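Local coordinates for protein beta-1,4-mannanase (Aplysia kurodai, PDB 3VUP) that probably hydrolyses the beta-1,4-mannosidic linkages of mannan in the sea hare's digestive fluid, using a TIM-barrel fold, at residues R202-Q207 with G254-Y259; D209-K212 with G217-V220. All coordinates share one frame; numbering follows the deposited sequence. Where two conformers were deposited one is given.

Contact 1. Residues R202-Q207 with G254-Y259; sequences RFLNWQ and GVFDFY. With SO4 (sulfate ion), chain D.
Asn205, in the middle of helix 197-214, comes closest to the incoming loop at Gly254, their CA atoms 4.3 Å apart, and Gly254 CA lies 3.3 Å from Asn205 O in a CA-H...O contact. This is the outer layer of a TIM barrel, where the loop leading into strand 259-262 packs against the helix that precedes strand 220-224. The polar link is a hydrogen bond of 2.9 Å from Asn205 ND2 to Gly254 O. Asn205 CG stands anti to the backbone N (chi1 175°), which sends the amide out to the loop; ND2 meets the carbonyl well off its axis (C=O...N angle 109°) and tilted from its plane. The same ND2 also bonds to Lys251 O, so two loop carbonyls hold this buried amide. Beside it the contact is apolar: Leu204 CD1 comes to the edge of the Phe256 ring, near its plane, 4.2 Å from CZ, and Leu204 CB is equally far from that atom. Leu159 of strand 157-161 and Leu245 of helix 242-249 pack on both side chains. At the far end of 254-259, Tyr259 OH donates to a sulfate, probably from the crystallisation liquor, with 2.7 Å between OH and O3.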
loop_
_atom_site.group_PDB
_atom_site.type_symbol
_atom_site.label_atom_id
_atom_site.label_comp_id
_atom_site.label_asym_id
_atom_site.label_seq_id
_atom_site.Cartn_x
_atom_site.Cartn_y
_atom_site.Cartn_z
ATOM N N ARG A 202 1.422 -16.281 3.439
ATOM C CA ARG A 202 1.397 -16.425 4.885
ATOM C C ARG A 202 1.793 -15.104 5.540
ATOM O O ARG A 202 1.151 -14.647 6.482
ATOM C CB ARG A 202 2.333 -17.540 5.346
ATOM C CG ARG A 202 2.452 -17.608 6.859
ATOM C CD ARG A 202 3.435 -18.677 7.323
ATOM N NE ARG A 202 4.811 -18.382 6.932
ATOM C CZ ARG A 202 5.481 -19.057 6.006
ATOM N NH1 ARG A 202 4.906 -20.066 5.365
ATOM N NH2 ARG A 202 6.729 -18.717 5.718
ATOM N N PHE A 203 2.863 -14.502 5.036
ATOM C CA PHE A 203 3.374 -13.220 5.521
ATOM C C PHE A 203 2.270 -12.168 5.520
ATOM O O PHE A 203 2.083 -11.449 6.504
ATOM C CB PHE A 203 4.555 -12.842 4.614
ATOM C CG PHE A 203 5.183 -11.490 4.870
ATOM C CD1 PHE A 203 6.109 -11.305 5.888
ATOM C CD2 PHE A 203 4.940 -10.442 4.000
ATOM C CE1 PHE A 203 6.730 -10.072 6.069
ATOM C CE2 PHE A 203 5.551 -9.214 4.177
ATOM C CZ PHE A 203 6.447 -9.026 5.206
ATOM N N LEU A 204 1.529 -12.104 4.421
ATOM C CA LEU A 204 0.435 -11.152 4.300
ATOM C C LEU A 204 -0.766 -11.520 5.181
ATOM O O LEU A 204 -1.301 -10.674 5.898
ATOM C CB LEU A 204 0.029 -11.007 2.832
ATOM C CG LEU A 204 1.115 -10.469 1.887
ATOM C CD1 LEU A 204 0.689 -10.619 0.433
ATOM C CD2 LEU A 204 1.446 -9.017 2.193
ATOM N N ASN A 205 -1.175 -12.782 5.141
ATOM C CA ASN A 205 -2.317 -13.245 5.931
ATOM C C ASN A 205 -2.104 -12.995 7.417
ATOM O O ASN A 205 -2.997 -12.493 8.103
ATOM C CB ASN A 205 -2.553 -14.736 5.661
ATOM C CG ASN A 205 -3.641 -15.349 6.534
ATOM O OD1 ASN A 205 -3.365 -16.175 7.404
ATOM N ND2 ASN A 205 -4.887 -14.964 6.293
ATOM N N TRP A 206 -0.928 -13.346 7.930
ATOM C CA TRP A 206 -0.707 -13.211 9.368
ATOM C C TRP A 206 -0.712 -11.750 9.800
ATOM O O TRP A 206 -1.246 -11.409 10.854
ATOM C CB TRP A 206 0.588 -13.895 9.799
ATOM C CG TRP A 206 0.518 -15.401 9.810
ATOM C CD1 TRP A 206 -0.444 -16.200 9.241
ATOM C CD2 TRP A 206 1.451 -16.287 10.439
ATOM N NE1 TRP A 206 -0.155 -17.525 9.476
ATOM C CE2 TRP A 206 1.003 -17.606 10.206
ATOM C CE3 TRP A 206 2.628 -16.093 11.168
ATOM C CZ2 TRP A 206 1.693 -18.723 10.680
ATOM C CZ3 TRP A 206 3.308 -17.200 11.633
ATOM C CH2 TRP A 206 2.837 -18.499 11.391
ATOM N N GLN A 207 -0.128 -10.874 8.988
ATOM C CA GLN A 207 -0.125 -9.465 9.354
ATOM C C GLN A 207 -1.518 -8.848 9.266
ATOM O O GLN A 207 -1.922 -8.089 10.146
ATOM C CB GLN A 207 0.886 -8.686 8.523
ATOM C CG GLN A 207 2.330 -9.058 8.812
ATOM C CD GLN A 207 3.278 -8.296 7.918
ATOM O OE1 GLN A 207 3.731 -7.210 8.264
ATOM N NE2 GLN A 207 3.556 -8.845 6.743
ATOM N N GLY A 254 -7.324 -12.468 8.026
ATOM C CA GLY A 254 -6.149 -12.014 7.307
ATOM C C GLY A 254 -6.379 -11.877 5.817
ATOM O O GLY A 254 -5.737 -12.556 5.012
ATOM N N VAL A 255 -7.293 -10.978 5.462
ATOM C CA VAL A 255 -7.673 -10.737 4.078
ATOM C C VAL A 255 -7.621 -9.240 3.812
ATOM O O VAL A 255 -7.592 -8.435 4.741
ATOM C CB VAL A 255 -9.081 -11.295 3.757
ATOM C CG1 VAL A 255 -9.159 -12.770 4.126
ATOM C CG2 VAL A 255 -10.153 -10.493 4.482
ATOM N N PHE A 256 -7.570 -8.860 2.542
ATOM C CA PHE A 256 -7.579 -7.454 2.184
ATOM C C PHE A 256 -8.992 -6.903 2.120
ATOM O O PHE A 256 -9.918 -7.566 1.660
ATOM C CB PHE A 256 -6.858 -7.250 0.854
ATOM C CG PHE A 256 -5.416 -7.629 0.913
ATOM C CD1 PHE A 256 -4.601 -7.088 1.900
ATOM C CD2 PHE A 256 -4.870 -8.558 0.037
ATOM C CE1 PHE A 256 -3.274 -7.443 2.000
ATOM C CE2 PHE A 256 -3.535 -8.919 0.139
ATOM C CZ PHE A 256 -2.739 -8.367 1.121
ATOM N N ASP A 257 -9.149 -5.675 2.595
ATOM C CA ASP A 257 -10.409 -4.953 2.464
ATOM C C ASP A 257 -10.568 -4.278 1.111
ATOM O O ASP A 257 -11.682 -4.103 0.622
ATOM C CB ASP A 257 -10.526 -3.918 3.575
ATOM C CG ASP A 257 -10.547 -4.561 4.928
ATOM O OD1 ASP A 257 -11.651 -5.002 5.318
ATOM O OD2 ASP A 257 -9.476 -4.662 5.570
ATOM N N PHE A 258 -9.451 -3.880 0.517
ATOM C CA PHE A 258 -9.476 -3.288 -0.806
ATOM C C PHE A 258 -8.186 -3.620 -1.504
ATOM O O PHE A 258 -7.169 -3.910 -0.867
ATOM C CB PHE A 258 -9.748 -1.777 -0.779
ATOM C CG PHE A 258 -8.677 -0.929 -0.128
ATOM C CD1 PHE A 258 -7.700 -0.297 -0.896
ATOM C CD2 PHE A 258 -8.709 -0.682 1.234
ATOM C CE1 PHE A 258 -6.763 0.547 -0.310
ATOM C CE2 PHE A 258 -7.779 0.164 1.827
ATOM C CZ PHE A 258 -6.808 0.786 1.053
ATOM N N TYR A 259 -8.250 -3.642 -2.827
ATOM C CA TYR A 259 -7.089 -3.899 -3.645
ATOM C C TYR A 259 -6.468 -2.584 -4.117
ATOM O O TYR A 259 -7.127 -1.541 -4.149
ATOM C CB TYR A 259 -7.491 -4.751 -4.834
ATOM C CG TYR A 259 -7.920 -6.169 -4.522
ATOM C CD1 TYR A 259 -7.083 -7.045 -3.840
ATOM C CD2 TYR A 259 -9.139 -6.660 -4.981
ATOM C CE1 TYR A 259 -7.463 -8.364 -3.611
ATOM C CE2 TYR A 259 -9.520 -7.984 -4.764
ATOM C CZ TYR A 259 -8.678 -8.832 -4.086
ATOM O OH TYR A 259 -9.018 -10.152 -3.878
HETATM S S SO4 D . -12.615 -10.818 -4.920
HETATM O O1 SO4 D . -13.621 -11.421 -4.060
HETATM O O2 SO4 D . -12.566 -9.387 -4.662
HETATM O O3 SO4 D . -11.311 -11.389 -4.639
HETATM O O4 SO4 D . -12.998 -11.030 -6.314
#

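Contact 2. Residues D209-K212 with G217-V220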
loop_
_atom_site.group_PDB
_atom_site.type_symbol
_atom_site.label_atom_id
_atom_site.label_comp_id
_atom_site.label_asym_id
_atom_site.label_seq_id
_atom_site.Cartn_x
_atom_site.Cartn_y
_atom_site.Cartn_z
ATOM N N ASP A 209 -4.347 -10.333 9.644
ATOM C CA ASP A 209 -5.149 -10.857 10.740
ATOM C C ASP A 209 -4.767 -10.191 12.055
ATOM O O ASP A 209 -5.631 -9.842 12.859
ATOM C CB ASP A 209 -5.006 -12.373 10.840
ATOM C CG ASP A 209 -5.897 -12.976 11.913
ATOM O OD1 ASP A 209 -7.082 -13.262 11.632
ATOM O OD2 ASP A 209 -5.398 -13.184 13.037
ATOM N N ALA A 210 -3.473 -9.989 12.269
ATOM C CA ALA A 210 -3.011 -9.321 13.477
ATOM C C ALA A 210 -3.568 -7.903 13.568
ATOM O O ALA A 210 -4.014 -7.467 14.632
ATOM C CB ALA A 210 -1.495 -9.300 13.519
ATOM N N ILE A 211 -3.542 -7.185 12.450
ATOM C CA ILE A 211 -4.071 -5.828 12.423
ATOM C C ILE A 211 -5.552 -5.800 12.798
ATOM O O ILE A 211 -5.977 -5.027 13.655
ATOM C CB ILE A 211 -3.829 -5.159 11.057
ATOM C CG1 ILE A 211 -2.332 -4.906 10.853
ATOM C CG2 ILE A 211 -4.631 -3.858 10.932
ATOM C CD1 ILE A 211 -1.969 -4.537 9.449
ATOM N N LYS A 212 -6.337 -6.665 12.167
ATOM C CA LYS A 212 -7.781 -6.647 12.380
ATOM C C LYS A 212 -8.272 -7.399 13.623
ATOM O O LYS A 212 -9.464 -7.383 13.934
ATOM C CB LYS A 212 -8.529 -7.022 11.109
ATOM C CG LYS A 212 -8.454 -5.892 10.088
ATOM C CD LYS A 212 -9.250 -6.161 8.821
ATOM C CE LYS A 212 -8.516 -7.111 7.890
ATOM N NZ LYS A 212 -9.274 -7.314 6.629
ATOM N N GLY A 217 -11.632 -2.368 13.333
ATOM C CA GLY A 217 -12.147 -1.419 12.364
ATOM C C GLY A 217 -11.148 -0.872 11.360
ATOM O O GLY A 217 -11.518 -0.041 10.530
ATOM N N ALA A 218 -9.900 -1.327 11.419
ATOM C CA ALA A 218 -8.898 -0.899 10.449
ATOM C C ALA A 218 -9.056 -1.617 9.116
ATOM O O ALA A 218 -9.503 -2.764 9.061
ATOM C CB ALA A 218 -7.495 -1.122 11.004
ATOM N N LEU A 219 -8.663 -0.936 8.047
ATOM C CA LEU A 219 -8.648 -1.526 6.719
ATOM C C LEU A 219 -7.234 -1.915 6.329
ATOM O O LEU A 219 -6.266 -1.260 6.738
ATOM C CB LEU A 219 -9.211 -0.546 5.689
ATOM C CG LEU A 219 -10.616 0.003 5.971
ATOM C CD1 LEU A 219 -11.029 0.991 4.884
ATOM C CD2 LEU A 219 -11.630 -1.124 6.091
ATOM N N VAL A 220 -7.126 -2.962 5.514
ATOM C CA VAL A 220 -5.832 -3.484 5.100
ATOM C C VAL A 220 -5.807 -3.687 3.584
ATOM O O VAL A 220 -6.783 -4.176 2.980
ATOM C CB VAL A 220 -5.502 -4.819 5.828
ATOM C CG1 VAL A 220 -4.105 -5.304 5.449
ATOM C CG2 VAL A 220 -5.596 -4.629 7.330
#
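Ile211 and Lys212 pack against Ala218 and Val220 in a buried, largely apolar contact between the last turns of helix 197-214 and the short connection into strand 220-224. Ile211 leads with its CG2 methyl, which is anti to the backbone N and faces the connection. Ile211 CG2 lies 3.8 Å from Val220 CG2 and 4.0 Å from Ala218 CB, touching two residues that both turn their side chains to the helix. This is the helix-to-strand turn that joins one beta/alpha unit of the TIM barrel to the next, closing the beta-alpha-beta crossover from strand 157-161 to strand 220-224. Leu141 and Val145 of helix 130-147 and Trp157 and Leu159 of strand 157-161 also pack on Ile211. The aliphatic chain of Lys212 passes slantwise over the connection: CD lies 3.4 Å from Ala218 O, a contact of carbon with oxygen, and a bend at chi3 (-78°) carries CE round to 3.9 Å from Val220 CG2. One bond past CE, the ammonium group is held by the next loop, through a salt bridge to Asp257 OD2 and a hydrogen bond to Val255 O. Asp257 OD2 also accepts a hydrogen bond from Val220 N.

How the contacts relate
Coming from the N terminus, the chain enters helix 197-214 and passes 202-207, then 209-212. Contact 2 closes first, a tight loop in which the chain turns back through 217-220 into strand 220-224. The chain then runs on through helix 242-249 before 254-259 returns to the earlier part of the same helix, closing contact 1; contact 2 is therefore nested inside the larger loop. Their centres are 9 Å apart and they touch directly: besides the lysine of contact 2 reaching the loop of contact 1, Asp257 N lies 2.8 Å from Val220 O, a probable hydrogen bond. Together they tie one outer helix to the entrances of two adjacent barrel strands, 220-224 and 259-262.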